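Local coordinates for WGR domain-containing protein (Bacteroides fragilis, PDB 2RA8) that is of unknown function but joins a WGR domain to a leucine-rich repeat array, a build that may suit it to binding other macromolecules, at residues A288-D293 / Y316-D321; V228-Y233 / D261-N266; V4-D9 / E71-M76. One frame throughout, in Å; residues are numbered along the deposited sequence.

Overall arrangement
Along the chain contact 3 comes first, then contact 2, then contact 1. Contact 3 packs strand 3-8 of the antiparallel WGR sheet against helix 70-75. Contacts 1 and 2 both join turns that follow neighbouring strands of the ten-stranded parallel sheet of the leucine-rich repeats: strands 223-227 and 256-260 lead into contact 2, strands 283-285 and 311-313 into contact 1. The centres of contacts 1 and 2 are 13 Å apart, and they meet through V290 with A262 and T292 with N266, which continues the layering from turn to turn. Contact 3 lies on the opposite side of the chain's centre, its centre about 38 and 40 Å from theirs, and touches neither.

Contact 1: A288-D293 / Y316-D321; sequences AGVLTD and YNYLSD
D293 grips S320 with both carboxylate oxygens. OD1 of D293 accepts from the backbone N of S320 at 2.9 Å, a fairly straight bond of 161°, while OD2 of D293 receives the proton of S320 OG at 2.6 Å. Both bonds use the syn side of the carboxylate, which is held by two donors of a single residue. Further back, Y318 N donates to L291 O at 2.8 Å, and the methyl CD2 of L319 lies over the carbonyl of T292. V290 CG1 touches ring atom CD2 of Y318 at 4.0 Å. At the start of the turns Y316 CD1 approaches A288 C to 3.4 Å, and a water joins G289 N to Y316 O.

Around this layer, N317 forms an Asx turn: its OD1 takes the N-H of L319 at 2.9 Å, the N-H...O angle being 171°, and also bonds to S340 OG. The hydroxyls of Y316 and Y318 both bond to the backbone of I352. S320 is the N-cap of helix 321-330, its OG turned between backbone N and carbonyl carbon (chi1 64°) and capping M323 N; T292, the N-cap residue of helix 293-300, has its OG1 bonded to N266 ND2. The two segments run nearly side by side in the same direction, each leading from a strand of the parallel sheet into a helix. S320 OG thus gives its proton to D293 and caps the next helix with its oxygen, so the acid at the start of one helix fixes the cap of its neighbour.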
loop_
_atom_site.group_PDB
_atom_site.type_symbol
_atom_site.label_atom_id
_atom_site.label_comp_id
_atom_site.label_asym_id
_atom_site.label_seq_id
_atom_site.Cartn_x
_atom_site.Cartn_y
_atom_site.Cartn_z
ATOM N N ALA A 288 6.917 3.012 14.213
ATOM C CA ALA A 288 7.754 3.373 13.074
ATOM C C ALA A 288 9.229 3.570 13.289
ATOM O O ALA A 288 9.915 4.050 12.379
ATOM C CB ALA A 288 7.174 4.616 12.399
ATOM N N GLY A 289 9.749 3.199 14.456
ATOM C CA GLY A 289 11.171 3.399 14.707
ATOM C C GLY A 289 11.986 2.156 15.019
ATOM O O GLY A 289 11.506 1.020 14.885
ATOM N N VAL A 290 13.232 2.372 15.436
ATOM C CA VAL A 290 14.128 1.278 15.790
ATOM C C VAL A 290 13.958 0.943 17.251
ATOM O O VAL A 290 14.850 1.154 18.067
ATOM C CB VAL A 290 15.598 1.645 15.512
ATOM C CG1 VAL A 290 16.496 0.457 15.797
ATOM C CG2 VAL A 290 15.745 2.086 14.069
ATOM N N LEU A 291 12.779 0.426 17.574
ATOM C CA LEU A 291 12.423 0.030 18.926
ATOM C C LEU A 291 12.919 -1.395 19.073
ATOM O O LEU A 291 12.453 -2.299 18.365
ATOM C CB LEU A 291 10.908 0.069 19.067
ATOM C CG LEU A 291 10.124 0.327 20.356
ATOM C CD1 LEU A 291 9.052 -0.742 20.449
ATOM C CD2 LEU A 291 10.999 0.330 21.578
ATOM N N THR A 292 13.878 -1.599 19.974
ATOM C CA THR A 292 14.444 -2.926 20.206
ATOM C C THR A 292 14.005 -3.499 21.525
ATOM O O THR A 292 13.310 -2.842 22.302
ATOM C CB THR A 292 15.978 -2.888 20.189
ATOM O OG1 THR A 292 16.441 -1.999 21.215
ATOM C CG2 THR A 292 16.483 -2.418 18.840
ATOM N N ASP A 293 14.424 -4.732 21.790
ATOM C CA ASP A 293 14.066 -5.424 23.025
ATOM C C ASP A 293 14.446 -4.692 24.286
ATOM O O ASP A 293 13.785 -4.840 25.312
ATOM C CB ASP A 293 14.691 -6.822 23.054
ATOM C CG ASP A 293 14.033 -7.779 22.076
ATOM O OD1 ASP A 293 12.987 -7.419 21.493
ATOM O OD2 ASP A 293 14.557 -8.896 21.895
ATOM N N TYR A 316 5.701 -1.567 13.540
ATOM C CA TYR A 316 6.995 -1.379 12.870
ATOM C C TYR A 316 8.003 -1.252 13.983
ATOM O O TYR A 316 8.095 -0.216 14.656
ATOM C CB TYR A 316 7.058 -0.138 11.961
ATOM C CG TYR A 316 8.386 -0.038 11.216
ATOM C CD1 TYR A 316 9.505 0.540 11.822
ATOM C CD2 TYR A 316 8.554 -0.618 9.954
ATOM C CE1 TYR A 316 10.755 0.528 11.203
ATOM C CE2 TYR A 316 9.812 -0.635 9.325
ATOM C CZ TYR A 316 10.901 -0.061 9.962
ATOM O OH TYR A 316 12.151 -0.083 9.380
ATOM N N ASN A 317 8.763 -2.322 14.188
ATOM C CA ASN A 317 9.747 -2.374 15.262
ATOM C C ASN A 317 10.845 -3.370 14.965
ATOM O O ASN A 317 10.902 -3.957 13.885
ATOM C CB ASN A 317 9.047 -2.790 16.557
ATOM C CG ASN A 317 8.417 -4.172 16.455
ATOM O OD1 ASN A 317 9.116 -5.174 16.295
ATOM N ND2 ASN A 317 7.092 -4.233 16.537
ATOM N N TYR A 318 11.721 -3.571 15.941
ATOM C CA TYR A 318 12.822 -4.514 15.803
ATOM C C TYR A 318 12.867 -5.400 17.030
ATOM O O TYR A 318 13.935 -5.680 17.566
ATOM C CB TYR A 318 14.158 -3.765 15.633
ATOM C CG TYR A 318 14.460 -3.303 14.221
ATOM C CD1 TYR A 318 15.141 -4.130 13.326
ATOM C CD2 TYR A 318 14.073 -2.037 13.781
ATOM C CE1 TYR A 318 15.433 -3.703 12.024
ATOM C CE2 TYR A 318 14.360 -1.603 12.484
ATOM C CZ TYR A 318 15.038 -2.439 11.617
ATOM O OH TYR A 318 15.329 -2.002 10.348
ATOM N N LEU A 319 11.692 -5.830 17.484
ATOM C CA LEU A 319 11.581 -6.708 18.641
ATOM C C LEU A 319 11.783 -8.146 18.208
ATOM O O LEU A 319 11.510 -8.501 17.060
ATOM C CB LEU A 319 10.196 -6.592 19.278
ATOM C CG LEU A 319 9.748 -5.227 19.816
ATOM C CD1 LEU A 319 8.361 -5.365 20.416
ATOM C CD2 LEU A 319 10.739 -4.722 20.860
ATOM N N SER A 320 12.261 -8.982 19.123
ATOM C CA SER A 320 12.472 -10.397 18.824
ATOM C C SER A 320 11.160 -11.093 19.087
ATOM O O SER A 320 10.310 -10.560 19.809
ATOM C CB SER A 320 13.560 -10.978 19.736
ATOM O OG SER A 320 13.162 -10.950 21.096
ATOM N N ASP A 321 10.958 -12.278 18.514
ATOM C CA ASP A 321 9.698 -12.960 18.766
ATOM C C ASP A 321 9.530 -13.308 20.221
ATOM O O ASP A 321 8.416 -13.302 20.740
ATOM C CB ASP A 321 9.544 -14.227 17.908
ATOM C CG ASP A 321 10.851 -14.947 17.670
ATOM O OD1 ASP A 321 11.704 -14.980 18.583
ATOM O OD2 ASP A 321 11.014 -15.501 16.560
HETATM O O HOH W 1 8.740 1.595 16.892
#

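Contact 2: V228-Y233 / D261-N266; sequences VGVEDY and DAEEQN
V228 and A262 form the tight part of this contact. A262 CB nests against the valine branch, 3.6 Å from V228 CG2 and nearly as close to CB, with CG1 a little farther off. In V228, CG1 is anti to the backbone N (chi1 -179°), and CG2 lies beside that N. Beside this patch G229 N donates to D261 O at 3.0 Å; the bond is bent to 141°, and the donor stands well above the carbonyl plane. G229 has a positive phi of 72°, which glycine adopts easily. The carboxylate of D261 approaches the same glycine, OD2 of D261 coming to 3.6 Å from G229 N, while its OD1 is bonded to L355 N.

The far side is looser. There the backbones part, and a water spans them, donating to G229 O and accepting from E263 N, each at 2.9 Å. E263 reaches back with a chain extended beyond CG and crosses V230 at about a right angle, its OE2 lying 3.3 Å from V230 CG1. E263 is solvent-exposed, and acidic groups of E231 and D232 lie nearby without touching its carboxylate, which would probably favour keeping that end in water.

Both segments follow neighbouring parallel strands, 223-227 and 256-260, and backbone bonds of V228 with V260 and of A262 with V290 continue the repeat-to-repeat bonding through the leucine-rich repeats. One direct backbone bond and one bridged by water imply that the turns are fixed closely where they leave the sheet and joined by solvent where they diverge.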
loop_
_atom_site.group_PDB
_atom_site.type_symbol
_atom_site.label_atom_id
_atom_site.label_comp_id
_atom_site.label_asym_id
_atom_site.label_seq_id
_atom_site.Cartn_x
_atom_site.Cartn_y
_atom_site.Cartn_z
ATOM N N VAL A 228 9.962 11.782 13.928
ATOM C CA VAL A 228 11.301 12.324 14.143
ATOM C C VAL A 228 12.132 12.333 12.884
ATOM O O VAL A 228 12.757 13.340 12.543
ATOM C CB VAL A 228 12.067 11.516 15.214
ATOM C CG1 VAL A 228 13.453 12.131 15.437
ATOM C CG2 VAL A 228 11.279 11.501 16.514
ATOM N N GLY A 229 12.155 11.205 12.184
ATOM C CA GLY A 229 12.935 11.127 10.963
ATOM C C GLY A 229 14.422 11.086 11.275
ATOM O O GLY A 229 14.809 10.914 12.429
ATOM N N VAL A 230 15.264 11.267 10.263
ATOM C CA VAL A 230 16.708 11.202 10.478
ATOM C C VAL A 230 17.468 12.481 10.201
ATOM O O VAL A 230 16.947 13.414 9.586
ATOM C CB VAL A 230 17.319 10.061 9.638
ATOM C CG1 VAL A 230 16.878 8.717 10.197
ATOM C CG2 VAL A 230 16.874 10.192 8.189
ATOM N N GLU A 231 18.719 12.523 10.656
ATOM C CA GLU A 231 19.567 13.694 10.470
ATOM C C GLU A 231 19.819 14.052 9.028
ATOM O O GLU A 231 19.950 15.226 8.693
ATOM C CB GLU A 231 20.910 13.499 11.181
ATOM C CG GLU A 231 20.807 13.544 12.703
ATOM C CD GLU A 231 22.166 13.554 13.388
ATOM O OE1 GLU A 231 23.005 14.409 13.032
ATOM O OE2 GLU A 231 22.392 12.716 14.287
ATOM N N ASP A 232 19.887 13.049 8.160
ATOM C CA ASP A 232 20.132 13.300 6.745
ATOM C C ASP A 232 19.052 14.102 6.064
ATOM O O ASP A 232 19.309 14.752 5.045
ATOM C CB ASP A 232 20.294 11.973 5.988
ATOM C CG ASP A 232 21.544 11.220 6.393
ATOM O OD1 ASP A 232 22.651 11.773 6.217
ATOM O OD2 ASP A 232 21.422 10.078 6.885
ATOM N N TYR A 233 17.840 14.081 6.613
ATOM C CA TYR A 233 16.738 14.790 5.983
ATOM C C TYR A 233 16.013 15.823 6.832
ATOM O O TYR A 233 14.836 16.116 6.595
ATOM C CB TYR A 233 15.727 13.771 5.435
ATOM C CG TYR A 233 16.322 12.796 4.450
ATOM C CD1 TYR A 233 16.740 13.216 3.190
ATOM C CD2 TYR A 233 16.479 11.453 4.782
ATOM C CE1 TYR A 233 17.303 12.318 2.279
ATOM C CE2 TYR A 233 17.040 10.549 3.881
ATOM C CZ TYR A 233 17.448 10.993 2.637
ATOM O OH TYR A 233 18.015 10.108 1.750
ATOM N N ASP A 261 8.981 7.095 14.558
ATOM C CA ASP A 261 9.899 7.059 13.430
ATOM C C ASP A 261 11.283 7.612 13.747
ATOM O O ASP A 261 11.867 8.349 12.949
ATOM C CB ASP A 261 9.248 7.834 12.276
ATOM C CG ASP A 261 9.991 7.677 10.967
ATOM O OD1 ASP A 261 10.230 6.519 10.549
ATOM O OD2 ASP A 261 10.322 8.717 10.362
ATOM N N ALA A 262 11.821 7.246 14.911
ATOM C CA ALA A 262 13.145 7.711 15.336
ATOM C C ALA A 262 14.150 6.584 15.437
ATOM O O ALA A 262 13.785 5.447 15.739
ATOM C CB ALA A 262 13.038 8.412 16.696
ATOM N N GLU A 263 15.421 6.898 15.192
ATOM C CA GLU A 263 16.495 5.908 15.296
ATOM C C GLU A 263 16.683 5.560 16.749
ATOM O O GLU A 263 16.960 4.417 17.093
ATOM C CB GLU A 263 17.805 6.464 14.740
ATOM C CG GLU A 263 18.107 6.021 13.319
ATOM C CD GLU A 263 19.405 6.606 12.784
ATOM O OE1 GLU A 263 20.435 6.531 13.494
ATOM O OE2 GLU A 263 19.397 7.130 11.648
ATOM N N GLU A 264 16.523 6.554 17.614
ATOM C CA GLU A 264 16.650 6.342 19.052
ATOM C C GLU A 264 15.271 6.202 19.647
ATOM O O GLU A 264 14.874 6.962 20.532
ATOM C CB GLU A 264 17.384 7.517 19.702
ATOM C CG GLU A 264 18.809 7.697 19.191
ATOM C CD GLU A 264 19.542 8.839 19.877
ATOM O OE1 GLU A 264 19.729 8.774 21.111
ATOM O OE2 GLU A 264 19.930 9.803 19.182
ATOM N N GLN A 265 14.534 5.211 19.162
ATOM C CA GLN A 265 13.174 4.977 19.634
ATOM C C GLN A 265 13.105 4.522 21.078
ATOM O O GLN A 265 12.131 4.825 21.780
ATOM C CB GLN A 265 12.468 3.944 18.738
ATOM C CG GLN A 265 10.955 3.863 18.956
ATOM C CD GLN A 265 10.247 5.168 18.603
ATOM O OE1 GLN A 265 9.521 5.739 19.423
ATOM N NE2 GLN A 265 10.460 5.645 17.379
ATOM N N ASN A 266 14.132 3.809 21.541
ATOM C CA ASN A 266 14.132 3.317 22.914
ATOM C C ASN A 266 14.136 4.449 23.905
ATOM O O ASN A 266 13.567 4.336 24.994
ATOM C CB ASN A 266 15.354 2.418 23.194
ATOM C CG ASN A 266 15.431 1.205 22.274
ATOM O OD1 ASN A 266 14.409 0.637 21.860
ATOM N ND2 ASN A 266 16.652 0.785 21.968
HETATM O O HOH W 2 16.442 9.433 14.323
#

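Contact 3: V4-D9 / E71-M76; sequences VFVFQD and EVAKEM
M76, a selenomethionine, A73 and V6 bury the most surface where helix 70-75 packs on strand 3-8 of the antiparallel WGR sheet. A73 presents its CB directly to the strand, and the methyl sits in the corner formed by two valine branches: V4 CG1 comes within 3.7 Å of A73 CB, and V6 CG2 within 3.9 Å. V4, V6 and Q8 alternate with F5 and F7 along the strand, so they share the sheet face that receives this helix. F5 points away to the other face, where it meets I57 and T61 of helix 46-62. The sheet is therefore covered by a helix on each face at this strand.

Strand 66-67 borders strand 3-8, with backbone bonds between V6 and V66 and between V4 and T68, so the chain passes from the edge of the sheet straight into the helix that folds back over it. The backbones are nearest at V6 and A73, whose CA atoms are 7.2 Å apart, consistent with the small side chain of A73.

M76 extends the apolar patch past the helical turn. The backbone is held there by M76 N, which donates to A73 O at 3.1 Å. The M76 side chain is extended to SE and then turns about the CG-SE bond (chi3 77°), which sets CE among the strand residues. On one flank CE lies against the amide group of Q8, whose extended chain crosses that of M76 obliquely; on another, M76 CE meets V6 CG1 at 4.2 Å.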
loop_
_atom_site.group_PDB
_atom_site.type_symbol
_atom_site.label_atom_id
_atom_site.label_comp_id
_atom_site.label_asym_id
_atom_site.label_seq_id
_atom_site.Cartn_x
_atom_site.Cartn_y
_atom_site.Cartn_z
ATOM N N VAL A 4 -27.226 -0.053 9.352
ATOM C CA VAL A 4 -26.377 0.820 8.552
ATOM C C VAL A 4 -25.205 1.391 9.318
ATOM O O VAL A 4 -25.354 1.847 10.452
ATOM C CB VAL A 4 -27.214 1.973 7.972
ATOM C CG1 VAL A 4 -26.387 2.772 6.971
ATOM C CG2 VAL A 4 -28.468 1.409 7.309
ATOM N N PHE A 5 -24.035 1.378 8.693
ATOM C CA PHE A 5 -22.822 1.897 9.327
ATOM C C PHE A 5 -22.117 2.883 8.418
ATOM O O PHE A 5 -22.212 2.788 7.192
ATOM C CB PHE A 5 -21.877 0.732 9.692
ATOM C CG PHE A 5 -22.510 -0.305 10.587
ATOM C CD1 PHE A 5 -23.432 -1.217 10.081
ATOM C CD2 PHE A 5 -22.177 -0.370 11.934
ATOM C CE1 PHE A 5 -24.012 -2.179 10.909
ATOM C CE2 PHE A 5 -22.754 -1.326 12.767
ATOM C CZ PHE A 5 -23.669 -2.232 12.251
ATOM N N VAL A 6 -21.398 3.831 9.019
ATOM C CA VAL A 6 -20.697 4.873 8.277
ATOM C C VAL A 6 -19.264 5.106 8.736
ATOM O O VAL A 6 -18.979 5.111 9.932
ATOM C CB VAL A 6 -21.473 6.214 8.394
ATOM C CG1 VAL A 6 -20.695 7.333 7.721
ATOM C CG2 VAL A 6 -22.845 6.069 7.766
ATOM N N PHE A 7 -18.359 5.304 7.779
ATOM C CA PHE A 7 -16.954 5.572 8.085
ATOM C C PHE A 7 -16.523 6.838 7.380
ATOM O O PHE A 7 -16.668 6.948 6.159
ATOM C CB PHE A 7 -16.043 4.426 7.621
ATOM C CG PHE A 7 -14.602 4.604 8.021
ATOM C CD1 PHE A 7 -14.188 4.314 9.315
ATOM C CD2 PHE A 7 -13.670 5.101 7.118
ATOM C CE1 PHE A 7 -12.868 4.519 9.705
ATOM C CE2 PHE A 7 -12.347 5.308 7.502
ATOM C CZ PHE A 7 -11.950 5.016 8.796
ATOM N N GLN A 8 -15.971 7.788 8.134
ATOM C CA GLN A 8 -15.524 9.068 7.573
ATOM C C GLN A 8 -14.212 9.608 8.106
ATOM O O GLN A 8 -14.050 9.795 9.312
ATOM C CB GLN A 8 -16.568 10.158 7.826
ATOM C CG GLN A 8 -17.831 10.109 6.984
ATOM C CD GLN A 8 -18.816 11.172 7.415
ATOM O OE1 GLN A 8 -19.296 11.154 8.550
ATOM N NE2 GLN A 8 -19.115 12.114 6.524
ATOM N N ASP A 9 -13.264 9.854 7.207
ATOM C CA ASP A 9 -11.996 10.471 7.582
ATOM C C ASP A 9 -11.549 11.302 6.399
ATOM O O ASP A 9 -12.349 11.539 5.488
ATOM C CB ASP A 9 -10.938 9.428 8.032
ATOM C CG ASP A 9 -10.452 8.522 6.915
ATOM O OD1 ASP A 9 -10.886 8.666 5.759
ATOM O OD2 ASP A 9 -9.615 7.650 7.218
ATOM N N GLU A 71 -32.094 6.517 7.829
ATOM C CA GLU A 71 -32.577 7.776 7.270
ATOM C C GLU A 71 -31.524 8.853 7.321
ATOM O O GLU A 71 -31.475 9.726 6.457
ATOM C CB GLU A 71 -33.847 8.247 7.998
ATOM C CG GLU A 71 -33.626 8.736 9.414
ATOM C CD GLU A 71 -34.928 8.798 10.197
ATOM O OE1 GLU A 71 -35.400 7.735 10.659
ATOM O OE2 GLU A 71 -35.486 9.904 10.332
ATOM N N VAL A 72 -30.667 8.804 8.334
ATOM C CA VAL A 72 -29.602 9.786 8.458
ATOM C C VAL A 72 -28.515 9.515 7.438
ATOM O O VAL A 72 -28.157 10.400 6.662
ATOM C CB VAL A 72 -29.009 9.773 9.880
ATOM C CG1 VAL A 72 -27.733 10.596 9.934
ATOM C CG2 VAL A 72 -30.033 10.327 10.856
ATOM N N ALA A 73 -27.991 8.290 7.426
ATOM C CA ALA A 73 -26.935 7.925 6.481
ATOM C C ALA A 73 -27.345 8.174 5.053
ATOM O O ALA A 73 -26.536 8.618 4.234
ATOM C CB ALA A 73 -26.545 6.456 6.661
ATOM N N LYS A 74 -28.603 7.879 4.736
ATOM C CA LYS A 74 -29.122 8.081 3.386
ATOM C C LYS A 74 -28.981 9.502 2.928
ATOM O O LYS A 74 -28.741 9.756 1.755
ATOM C CB LYS A 74 -30.608 7.714 3.305
ATOM C CG LYS A 74 -30.904 6.244 3.094
ATOM C CD LYS A 74 -32.407 6.031 2.965
ATOM C CE LYS A 74 -32.762 4.565 2.750
ATOM N NZ LYS A 74 -34.239 4.347 2.801
ATOM N N GLU A 75 -29.146 10.449 3.843
ATOM C CA GLU A 75 -29.042 11.849 3.470
ATOM C C GLU A 75 -27.669 12.454 3.644
ATOM O O GLU A 75 -27.453 13.606 3.286
ATOM C CB GLU A 75 -30.067 12.673 4.253
ATOM C CG GLU A 75 -31.502 12.253 3.992
ATOM C CD GLU A 75 -31.849 12.270 2.517
ATOM O OE1 GLU A 75 -31.652 13.318 1.870
ATOM O OE2 GLU A 75 -32.320 11.234 2.003
HETATM N N MSE A 76 -26.724 11.694 4.188
HETATM C CA MSE A 76 -25.375 12.214 4.384
HETATM C C MSE A 76 -24.635 12.373 3.077
HETATM O O MSE A 76 -24.830 11.598 2.140
HETATM C CB MSE A 76 -24.573 11.296 5.318
HETATM C CG MSE A 76 -25.015 11.356 6.774
HETATM SE SE MSE A 76 -24.007 10.141 7.931
HETATM C CE MSE A 76 -22.378 11.179 8.082
#